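Local atomic coordinates of proline-tRNA synthetase class II aaRS (Ybak RNA binding domain plus tRNA synthetase) (Cryptosporidium parvum, PDB entry 5XIO), a protein that probably catalyses the ATP-dependent attachment of L-proline to tRNA(Pro), releasing AMP and diphosphate, as a class II aminoacyl-tRNA synthetase. Residues E438-E443 against C481-K486. Residues are numbered along the deposited sequence; the frame is centred on the assembly and turned at random.
With ZN (zinc ion), chain D.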
loop_
_atom_site.group_PDB
_atom_site.type_symbol
_atom_site.label_atom_id
_atom_site.label_comp_id
_atom_site.label_asym_id
_atom_site.label_seq_id
_atom_site.Cartn_x
_atom_site.Cartn_y
_atom_site.Cartn_z
ATOM N N GLU A 438 26.964 -21.012 -21.283
ATOM C CA GLU A 438 28.069 -20.069 -21.129
ATOM C C GLU A 438 28.775 -19.837 -22.462
ATOM O O GLU A 438 29.102 -18.716 -22.762
ATOM C CB GLU A 438 29.041 -20.497 -20.037
ATOM C CG GLU A 438 28.538 -20.206 -18.620
ATOM C CD GLU A 438 28.946 -21.266 -17.574
ATOM O OE1 GLU A 438 29.171 -22.448 -17.934
ATOM O OE2 GLU A 438 29.032 -20.926 -16.365
ATOM N N GLU A 439 28.939 -20.866 -23.288
ATOM C CA GLU A 439 29.605 -20.688 -24.602
ATOM C C GLU A 439 28.782 -19.853 -25.580
ATOM O O GLU A 439 29.328 -18.996 -26.310
ATOM C CB GLU A 439 30.035 -22.035 -25.219
ATOM C CG GLU A 439 31.254 -22.633 -24.493
ATOM C CD GLU A 439 32.166 -23.525 -25.367
ATOM O OE1 GLU A 439 32.439 -23.203 -26.573
ATOM O OE2 GLU A 439 32.646 -24.556 -24.809
ATOM N N ILE A 440 27.461 -20.069 -25.552
ATOM C CA ILE A 440 26.558 -19.383 -26.453
ATOM C C ILE A 440 26.652 -17.873 -26.235
ATOM O O ILE A 440 26.653 -17.070 -27.204
ATOM C CB ILE A 440 25.101 -19.854 -26.245
ATOM C CG1 ILE A 440 24.963 -21.294 -26.679
ATOM C CG2 ILE A 440 24.119 -18.947 -27.020
ATOM C CD1 ILE A 440 23.601 -21.885 -26.395
ATOM N N LYS A 441 26.687 -17.536 -24.946
ATOM C CA LYS A 441 26.897 -16.193 -24.446
ATOM C C LYS A 441 28.195 -15.551 -24.939
ATOM O O LYS A 441 28.157 -14.454 -25.530
ATOM C CB LYS A 441 26.834 -16.188 -22.891
ATOM C CG LYS A 441 25.484 -15.710 -22.328
ATOM C CD LYS A 441 25.021 -16.421 -21.072
ATOM C CE LYS A 441 25.315 -15.644 -19.802
ATOM N NZ LYS A 441 25.126 -16.539 -18.618
ATOM N N LYS A 442 29.325 -16.226 -24.686
ATOM C CA LYS A 442 30.667 -15.748 -25.116
ATOM C C LYS A 442 30.707 -15.521 -26.621
ATOM O O LYS A 442 31.131 -14.473 -27.060
ATOM C CB LYS A 442 31.798 -16.737 -24.713
ATOM C CG LYS A 442 32.505 -16.459 -23.381
ATOM C CD LYS A 442 33.968 -16.958 -23.359
ATOM N N GLU A 443 30.221 -16.504 -27.389
ATOM C CA GLU A 443 30.247 -16.470 -28.853
ATOM C C GLU A 443 29.376 -15.362 -29.382
ATOM O O GLU A 443 29.800 -14.626 -30.240
ATOM C CB GLU A 443 29.770 -17.796 -29.496
ATOM C CG GLU A 443 30.843 -18.739 -30.061
ATOM C CD GLU A 443 31.763 -18.104 -31.122
ATOM O OE1 GLU A 443 31.407 -18.077 -32.335
ATOM O OE2 GLU A 443 32.875 -17.664 -30.727
ATOM N N CYS A 481 21.479 -30.656 -30.351
ATOM C CA CYS A 481 21.687 -29.260 -29.912
ATOM C C CYS A 481 21.995 -28.346 -31.156
ATOM O O CYS A 481 22.636 -28.730 -32.101
ATOM C CB CYS A 481 22.772 -29.175 -28.786
ATOM S SG CYS A 481 22.961 -27.554 -27.950
ATOM N N PHE A 482 21.489 -27.130 -31.180
ATOM C CA PHE A 482 21.790 -26.226 -32.300
ATOM C C PHE A 482 23.210 -25.676 -32.261
ATOM O O PHE A 482 23.678 -25.149 -33.268
ATOM C CB PHE A 482 20.763 -25.113 -32.363
ATOM C CG PHE A 482 20.979 -24.014 -31.361
ATOM C CD1 PHE A 482 20.925 -24.274 -29.966
ATOM C CD2 PHE A 482 21.214 -22.715 -31.808
ATOM C CE1 PHE A 482 21.157 -23.274 -29.045
ATOM C CE2 PHE A 482 21.452 -21.722 -30.904
ATOM C CZ PHE A 482 21.430 -21.996 -29.523
ATOM N N PHE A 483 23.872 -25.859 -31.112
ATOM C CA PHE A 483 25.231 -25.364 -30.786
ATOM C C PHE A 483 26.250 -26.499 -30.349
ATOM O O PHE A 483 27.227 -26.752 -31.041
ATOM C CB PHE A 483 25.060 -24.308 -29.654
ATOM C CG PHE A 483 26.285 -23.499 -29.386
ATOM C CD1 PHE A 483 26.576 -22.374 -30.163
ATOM C CD2 PHE A 483 27.157 -23.859 -28.393
ATOM C CE1 PHE A 483 27.725 -21.626 -29.937
ATOM C CE2 PHE A 483 28.305 -23.126 -28.164
ATOM C CZ PHE A 483 28.594 -21.998 -28.938
ATOM N N CYS A 484 25.967 -27.138 -29.219
ATOM C CA CYS A 484 26.793 -28.243 -28.755
ATOM C C CYS A 484 26.599 -29.453 -29.680
ATOM O O CYS A 484 25.760 -29.441 -30.587
ATOM C CB CYS A 484 26.437 -28.614 -27.315
ATOM S SG CYS A 484 27.464 -29.923 -26.607
ATOM N N ASP A 485 27.368 -30.508 -29.454
ATOM C CA ASP A 485 27.242 -31.694 -30.310
ATOM C C ASP A 485 26.213 -32.715 -29.755
ATOM O O ASP A 485 25.845 -33.692 -30.434
ATOM C CB ASP A 485 28.618 -32.384 -30.464
ATOM C CG ASP A 485 28.913 -32.768 -31.906
ATOM O OD1 ASP A 485 28.723 -31.896 -32.787
ATOM O OD2 ASP A 485 29.317 -33.932 -32.155
ATOM N N LYS A 486 25.780 -32.497 -28.513
ATOM C CA LYS A 486 24.898 -33.410 -27.830
ATOM C C LYS A 486 23.487 -33.475 -28.401
ATOM O O LYS A 486 23.069 -32.654 -29.214
ATOM C CB LYS A 486 24.802 -33.028 -26.364
ATOM C CG LYS A 486 26.099 -33.103 -25.591
ATOM C CD LYS A 486 25.788 -32.765 -24.136
ATOM C CE LYS A 486 26.376 -33.775 -23.163
ATOM N NZ LYS A 486 25.699 -33.683 -21.837
HETATM ZN ZN ZN D . 24.394 -27.787 -26.363
#
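Ile440 meets two consecutive phenylalanines of the 481-486 loop with different atoms of its longer branch. Its CG1 lies over one face of the Phe483 ring, a CH-pi contact 3.8 Å from the centroid and only 14° off the ring normal. The fully extended end of that branch (chi2 175°) carries CD1 onward to Phe482, where it meets CZ at 3.8 Å. Phe483 reaches the helix because its CG stands anti to the backbone N (chi1 -168°), and the Phe483 and Ile440 side chains run past one another, pointing opposite ways. Further round the same ring, Glu439 brings its CB to 3.6 Å from CE2, while Glu443 CG approaches CZ at the ring edge. The glutamates thus lend Phe483 their aliphatic parts; the carboxylate of Glu443 is engaged by Arg446 in a salt bridge. No hydrogen bond joins the segments. Within the loop, Phe483 CB sits 4.0 Å above the plane of the Phe482 ring, Cys484 N makes a weak hydrogen bond to Cys481 SG, and Cys481 N bonds to Lys486 O at 2.8 Å, joining the loop's ends. Cys481 SG binds zinc together with Cys431 and Cys436; the modelled placement of Cys484 is doubtful, its CB being implausibly close to the ion. Helix 434-446, which also supplies Cys436, therefore packs against the Cys-Phe-Phe-Cys turn of the cysteine-ligated zinc site in the C-terminal domain of eukaryotic- and archaeal-type prolyl-tRNA synthetases.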